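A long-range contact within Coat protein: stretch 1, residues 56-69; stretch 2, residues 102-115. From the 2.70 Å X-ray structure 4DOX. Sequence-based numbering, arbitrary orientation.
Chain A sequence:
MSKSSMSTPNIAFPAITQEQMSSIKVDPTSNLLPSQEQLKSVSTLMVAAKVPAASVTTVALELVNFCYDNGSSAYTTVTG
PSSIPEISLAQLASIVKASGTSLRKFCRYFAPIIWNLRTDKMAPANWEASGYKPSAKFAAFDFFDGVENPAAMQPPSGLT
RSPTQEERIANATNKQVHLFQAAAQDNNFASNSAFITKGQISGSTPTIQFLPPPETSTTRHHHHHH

Stretch 1 (56-69) VTTVALELVNFCYD
Stretch 2 (102-115) SLRKFCRYFAPIIW

Residues 56-69 form a continuous helix, crossed by a stretch that bends. Ser 102 caps the first helix of stretch 2, which begins at Leu 103: Ser 102 OG accepts from Lys 105 N at 3.1 Å. A type I turn from Arg 108 to Ala 111 follows, with Phe 110 at phi/psi -113/5, and a second helix starts at Ala 111. The N-to-C direction of helix 56-69 makes 110° with that of helix 103-108 (closest axial approach 9.9 Å) and 75° with that of helix 111-115 (10.2 Å). Register is set by Val 64 CA to Cys 107 CA, 5.4 Å, and Asn 65 CA to Ile 114 CA, 6.7 Å.

No hydrogen bond crosses the contact; its 675 Å² of buried surface is largely apolar. Ile 114 loses the most, 102 Å². With chi1 t and chi2 p, Ile 114 CG1 lies 3.8 Å from Tyr 68 CD1, obliquely to that ring (Tyr 68 chi1 t, chi2 93°), and Ile 114 CB 4.1 Å from Val 64 CG1. Ile 114 CD1 lies 3.6 Å from Asn 65 OD1, an oxygen hydrogen-bonded elsewhere in the structure.

Val 64 (75 Å², chi1 t) points toward stretch 2 and bridges the bend: besides the Ile 114 contact, Val 64 CG2 lies 3.9 Å from Phe 110 CB and 4.4 Å from Phe 106 CE1.

Phe 110 (63 Å², chi1 m, chi2 98°) points toward stretch 1, and its ring reaches Ala 60 and Thr 57. Phe 110 CZ is 4.2 Å from Ala 60 CB and Phe 110 CE2 4.2 Å from Thr 57 CG2, while Leu 61 CD1 approaches Phe 110 CB at 4.0 Å. Ala 60 also contacts Phe 106 (chi1 t, chi2 -103°): Ala 60 CB sits at the ring edge, 3.7 Å from Phe 106 CZ.

Cys 67 CB (chi1 m) sits 3.6 Å from Cys 107 SG (chi1 m), and Leu 63 CD2 packs 3.8 Å from Leu 103 CD1, both leucines being t,p.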

# COMPACT_ATOMS: atom_id res chain seq x y z
N VAL A 56 -5.52 14.07 0.98
CA VAL A 56 -4.43 13.23 0.51
C VAL A 56 -4.64 11.72 0.71
O VAL A 56 -4.22 10.93 -0.14
CB VAL A 56 -3.07 13.63 1.07
CG1 VAL A 56 -2.75 15.07 0.72
CG2 VAL A 56 -2.94 13.32 2.58
N THR A 57 -5.26 11.30 1.83
CA THR A 57 -5.48 9.85 2.05
C THR A 57 -6.53 9.28 1.10
O THR A 57 -6.24 8.32 0.34
CB THR A 57 -5.89 9.56 3.47
OG1 THR A 57 -4.97 10.21 4.36
CG2 THR A 57 -5.96 8.02 3.74
N THR A 58 -7.71 9.91 1.07
CA THR A 58 -8.75 9.47 0.16
C THR A 58 -8.27 9.49 -1.31
O THR A 58 -8.70 8.66 -2.14
CB THR A 58 -10.04 10.30 0.30
OG1 THR A 58 -9.82 11.64 -0.12
CG2 THR A 58 -10.55 10.33 1.73
N VAL A 59 -7.40 10.43 -1.64
CA VAL A 59 -7.01 10.59 -3.02
C VAL A 59 -5.96 9.50 -3.33
O VAL A 59 -6.03 8.82 -4.35
CB VAL A 59 -6.57 12.06 -3.32
CG1 VAL A 59 -5.77 12.20 -4.58
CG2 VAL A 59 -7.78 12.96 -3.37
N ALA A 60 -5.04 9.27 -2.40
CA ALA A 60 -4.13 8.15 -2.53
C ALA A 60 -4.92 6.89 -2.78
O ALA A 60 -4.56 6.09 -3.64
CB ALA A 60 -3.30 7.98 -1.30
N LEU A 61 -6.02 6.70 -2.04
CA LEU A 61 -6.82 5.45 -2.19
C LEU A 61 -7.35 5.22 -3.60
O LEU A 61 -7.69 4.09 -3.96
CB LEU A 61 -8.00 5.41 -1.24
CG LEU A 61 -7.95 4.60 0.05
CD1 LEU A 61 -6.88 3.58 0.04
CD2 LEU A 61 -7.72 5.57 1.15
N GLU A 62 -7.44 6.29 -4.38
CA GLU A 62 -7.88 6.18 -5.75
C GLU A 62 -6.85 5.44 -6.58
O GLU A 62 -7.21 4.64 -7.44
CB GLU A 62 -8.13 7.55 -6.34
CG GLU A 62 -9.33 8.24 -5.73
CD GLU A 62 -9.48 9.64 -6.24
OE1 GLU A 62 -9.26 9.88 -7.45
OE2 GLU A 62 -9.81 10.52 -5.42
N LEU A 63 -5.57 5.68 -6.29
CA LEU A 63 -4.49 4.98 -6.98
C LEU A 63 -4.46 3.55 -6.47
O LEU A 63 -4.31 2.60 -7.28
CB LEU A 63 -3.15 5.68 -6.76
CG LEU A 63 -1.86 4.98 -7.22
CD1 LEU A 63 -1.82 4.79 -8.70
CD2 LEU A 63 -0.73 5.83 -6.81
N VAL A 64 -4.63 3.39 -5.16
CA VAL A 64 -4.70 2.05 -4.56
C VAL A 64 -5.79 1.18 -5.19
O VAL A 64 -5.56 0.01 -5.50
CB VAL A 64 -4.88 2.11 -3.04
CG1 VAL A 64 -4.81 0.72 -2.46
CG2 VAL A 64 -3.81 3.04 -2.43
N ASN A 65 -6.98 1.75 -5.36
CA ASN A 65 -8.04 1.06 -6.03
C ASN A 65 -7.61 0.61 -7.40
O ASN A 65 -7.87 -0.50 -7.82
CB ASN A 65 -9.25 1.98 -6.19
CG ASN A 65 -10.54 1.22 -6.58
OD1 ASN A 65 -10.98 0.27 -5.89
ND2 ASN A 65 -11.16 1.65 -7.66
N PHE A 66 -6.94 1.49 -8.14
CA PHE A 66 -6.60 1.19 -9.52
C PHE A 66 -5.70 -0.03 -9.51
O PHE A 66 -5.86 -0.93 -10.34
CB PHE A 66 -5.88 2.36 -10.21
CG PHE A 66 -5.33 1.99 -11.55
CD1 PHE A 66 -6.10 2.16 -12.70
CD2 PHE A 66 -4.07 1.40 -11.67
CE1 PHE A 66 -5.59 1.77 -13.95
CE2 PHE A 66 -3.56 1.01 -12.90
CZ PHE A 66 -4.32 1.17 -14.04
N CYS A 67 -4.76 -0.07 -8.55
CA CYS A 67 -3.78 -1.17 -8.42
C CYS A 67 -4.40 -2.47 -7.94
O CYS A 67 -3.95 -3.56 -8.33
CB CYS A 67 -2.62 -0.77 -7.54
SG CYS A 67 -1.61 0.47 -8.42
N TYR A 68 -5.46 -2.34 -7.12
CA TYR A 68 -6.29 -3.47 -6.72
C TYR A 68 -6.79 -4.28 -7.93
O TYR A 68 -6.82 -5.52 -7.86
CB TYR A 68 -7.45 -3.01 -5.85
CG TYR A 68 -8.33 -4.11 -5.28
CD1 TYR A 68 -8.07 -4.63 -4.01
CD2 TYR A 68 -9.43 -4.58 -5.99
CE1 TYR A 68 -8.89 -5.62 -3.45
CE2 TYR A 68 -10.26 -5.57 -5.47
CZ TYR A 68 -10.00 -6.11 -4.19
OH TYR A 68 -10.83 -7.13 -3.64
N ASP A 69 -7.15 -3.59 -9.04
CA ASP A 69 -7.60 -4.28 -10.29
C ASP A 69 -6.42 -4.62 -11.21
O ASP A 69 -6.31 -5.73 -11.73
CB ASP A 69 -8.72 -3.50 -11.02
CG ASP A 69 -10.00 -3.33 -10.15
OD1 ASP A 69 -10.55 -4.37 -9.69
OD2 ASP A 69 -10.46 -2.16 -9.90
N SER A 102 8.39 2.15 -3.92
CA SER A 102 7.81 1.57 -5.13
C SER A 102 6.29 1.65 -4.99
O SER A 102 5.74 1.80 -3.87
CB SER A 102 8.19 0.10 -5.22
OG SER A 102 7.56 -0.61 -4.14
N LEU A 103 5.60 1.51 -6.12
CA LEU A 103 4.16 1.62 -6.15
C LEU A 103 3.58 0.46 -5.31
O LEU A 103 2.53 0.58 -4.63
CB LEU A 103 3.73 1.58 -7.61
CG LEU A 103 2.27 1.58 -8.04
CD1 LEU A 103 1.48 2.79 -7.44
CD2 LEU A 103 2.22 1.58 -9.54
N ARG A 104 4.31 -0.66 -5.31
CA ARG A 104 3.86 -1.87 -4.64
C ARG A 104 3.84 -1.68 -3.14
O ARG A 104 2.87 -2.06 -2.48
CB ARG A 104 4.73 -3.06 -5.03
CG ARG A 104 4.64 -4.28 -4.11
CD ARG A 104 3.63 -5.32 -4.46
NE ARG A 104 3.34 -5.43 -5.89
CZ ARG A 104 3.84 -6.35 -6.74
NH1 ARG A 104 4.72 -7.23 -6.34
NH2 ARG A 104 3.46 -6.36 -8.01
N LYS A 105 4.90 -1.07 -2.60
CA LYS A 105 5.01 -0.86 -1.17
C LYS A 105 3.98 0.13 -0.72
O LYS A 105 3.41 -0.04 0.35
CB LYS A 105 6.42 -0.42 -0.74
CG LYS A 105 7.34 -1.57 -0.60
CD LYS A 105 8.78 -1.15 -0.62
CE LYS A 105 9.70 -2.37 -0.76
NZ LYS A 105 11.09 -1.95 -0.42
N PHE A 106 3.76 1.18 -1.52
CA PHE A 106 2.76 2.18 -1.21
C PHE A 106 1.35 1.56 -1.14
O PHE A 106 0.57 1.85 -0.24
CB PHE A 106 2.77 3.25 -2.30
CG PHE A 106 1.84 4.44 -2.03
CD1 PHE A 106 0.61 4.55 -2.69
CD2 PHE A 106 2.20 5.44 -1.13
CE1 PHE A 106 -0.24 5.63 -2.45
CE2 PHE A 106 1.33 6.55 -0.89
CZ PHE A 106 0.11 6.64 -1.56
N CYS A 107 0.99 0.73 -2.13
CA CYS A 107 -0.33 0.08 -2.11
C CYS A 107 -0.45 -0.83 -0.90
O CYS A 107 -1.50 -0.88 -0.28
CB CYS A 107 -0.62 -0.67 -3.41
SG CYS A 107 -0.69 0.50 -4.84
N ARG A 108 0.65 -1.50 -0.53
CA ARG A 108 0.66 -2.46 0.54
C ARG A 108 0.31 -1.76 1.83
O ARG A 108 -0.36 -2.34 2.68
CB ARG A 108 2.02 -3.09 0.65
CG ARG A 108 1.99 -4.36 1.45
CD ARG A 108 3.32 -5.00 1.50
NE ARG A 108 3.55 -5.86 0.36
CZ ARG A 108 4.58 -5.74 -0.48
NH1 ARG A 108 5.46 -4.78 -0.28
NH2 ARG A 108 4.70 -6.58 -1.50
N TYR A 109 0.74 -0.49 1.95
CA TYR A 109 0.53 0.32 3.14
C TYR A 109 -0.95 0.63 3.39
O TYR A 109 -1.34 0.99 4.54
CB TYR A 109 1.33 1.64 3.04
CG TYR A 109 1.13 2.57 4.23
CD1 TYR A 109 1.57 2.22 5.54
CD2 TYR A 109 0.51 3.81 4.06
CE1 TYR A 109 1.40 3.09 6.66
CE2 TYR A 109 0.33 4.70 5.17
CZ TYR A 109 0.77 4.32 6.47
OH TYR A 109 0.57 5.18 7.53
N PHE A 110 -1.75 0.52 2.31
CA PHE A 110 -3.17 0.81 2.34
C PHE A 110 -3.99 -0.45 2.10
O PHE A 110 -5.21 -0.38 2.00
CB PHE A 110 -3.52 1.83 1.26
CG PHE A 110 -2.90 3.18 1.48
CD1 PHE A 110 -1.72 3.55 0.83
CD2 PHE A 110 -3.50 4.10 2.37
CE1 PHE A 110 -1.12 4.81 1.07
CE2 PHE A 110 -2.91 5.37 2.59
CZ PHE A 110 -1.72 5.73 1.93
N ALA A 111 -3.33 -1.60 2.01
CA ALA A 111 -4.04 -2.86 1.78
C ALA A 111 -5.30 -3.01 2.69
O ALA A 111 -6.38 -3.32 2.16
CB ALA A 111 -3.12 -4.08 1.89
N PRO A 112 -5.18 -2.76 4.02
CA PRO A 112 -6.38 -3.02 4.87
C PRO A 112 -7.59 -2.15 4.54
O PRO A 112 -8.72 -2.59 4.68
CB PRO A 112 -5.88 -2.77 6.30
CG PRO A 112 -4.42 -2.95 6.20
CD PRO A 112 -4.02 -2.41 4.85
N ILE A 113 -7.35 -0.93 4.06
CA ILE A 113 -8.45 -0.03 3.73
C ILE A 113 -9.16 -0.53 2.46
O ILE A 113 -10.40 -0.53 2.39
CB ILE A 113 -7.93 1.38 3.47
CG1 ILE A 113 -7.00 1.89 4.59
CG2 ILE A 113 -9.07 2.30 3.25
CD1 ILE A 113 -7.60 1.82 5.98
N ILE A 114 -8.39 -0.94 1.44
CA ILE A 114 -9.01 -1.31 0.19
C ILE A 114 -9.67 -2.67 0.39
O ILE A 114 -10.76 -2.92 -0.15
CB ILE A 114 -8.04 -1.31 -1.01
CG1 ILE A 114 -8.84 -1.29 -2.32
CG2 ILE A 114 -7.08 -2.50 -0.96
CD1 ILE A 114 -9.73 -0.04 -2.55
N TRP A 115 -9.06 -3.50 1.24
CA TRP A 115 -9.74 -4.72 1.69
C TRP A 115 -11.16 -4.39 2.19
O TRP A 115 -12.13 -4.98 1.73
CB TRP A 115 -8.94 -5.40 2.78
CG TRP A 115 -9.57 -6.65 3.31
CD1 TRP A 115 -10.35 -6.77 4.44
CD2 TRP A 115 -9.44 -7.98 2.78
NE1 TRP A 115 -10.72 -8.08 4.63
CE2 TRP A 115 -10.19 -8.84 3.62
CE3 TRP A 115 -8.78 -8.52 1.65
CZ2 TRP A 115 -10.28 -10.23 3.39
CZ3 TRP A 115 -8.89 -9.91 1.41
CH2 TRP A 115 -9.63 -10.75 2.29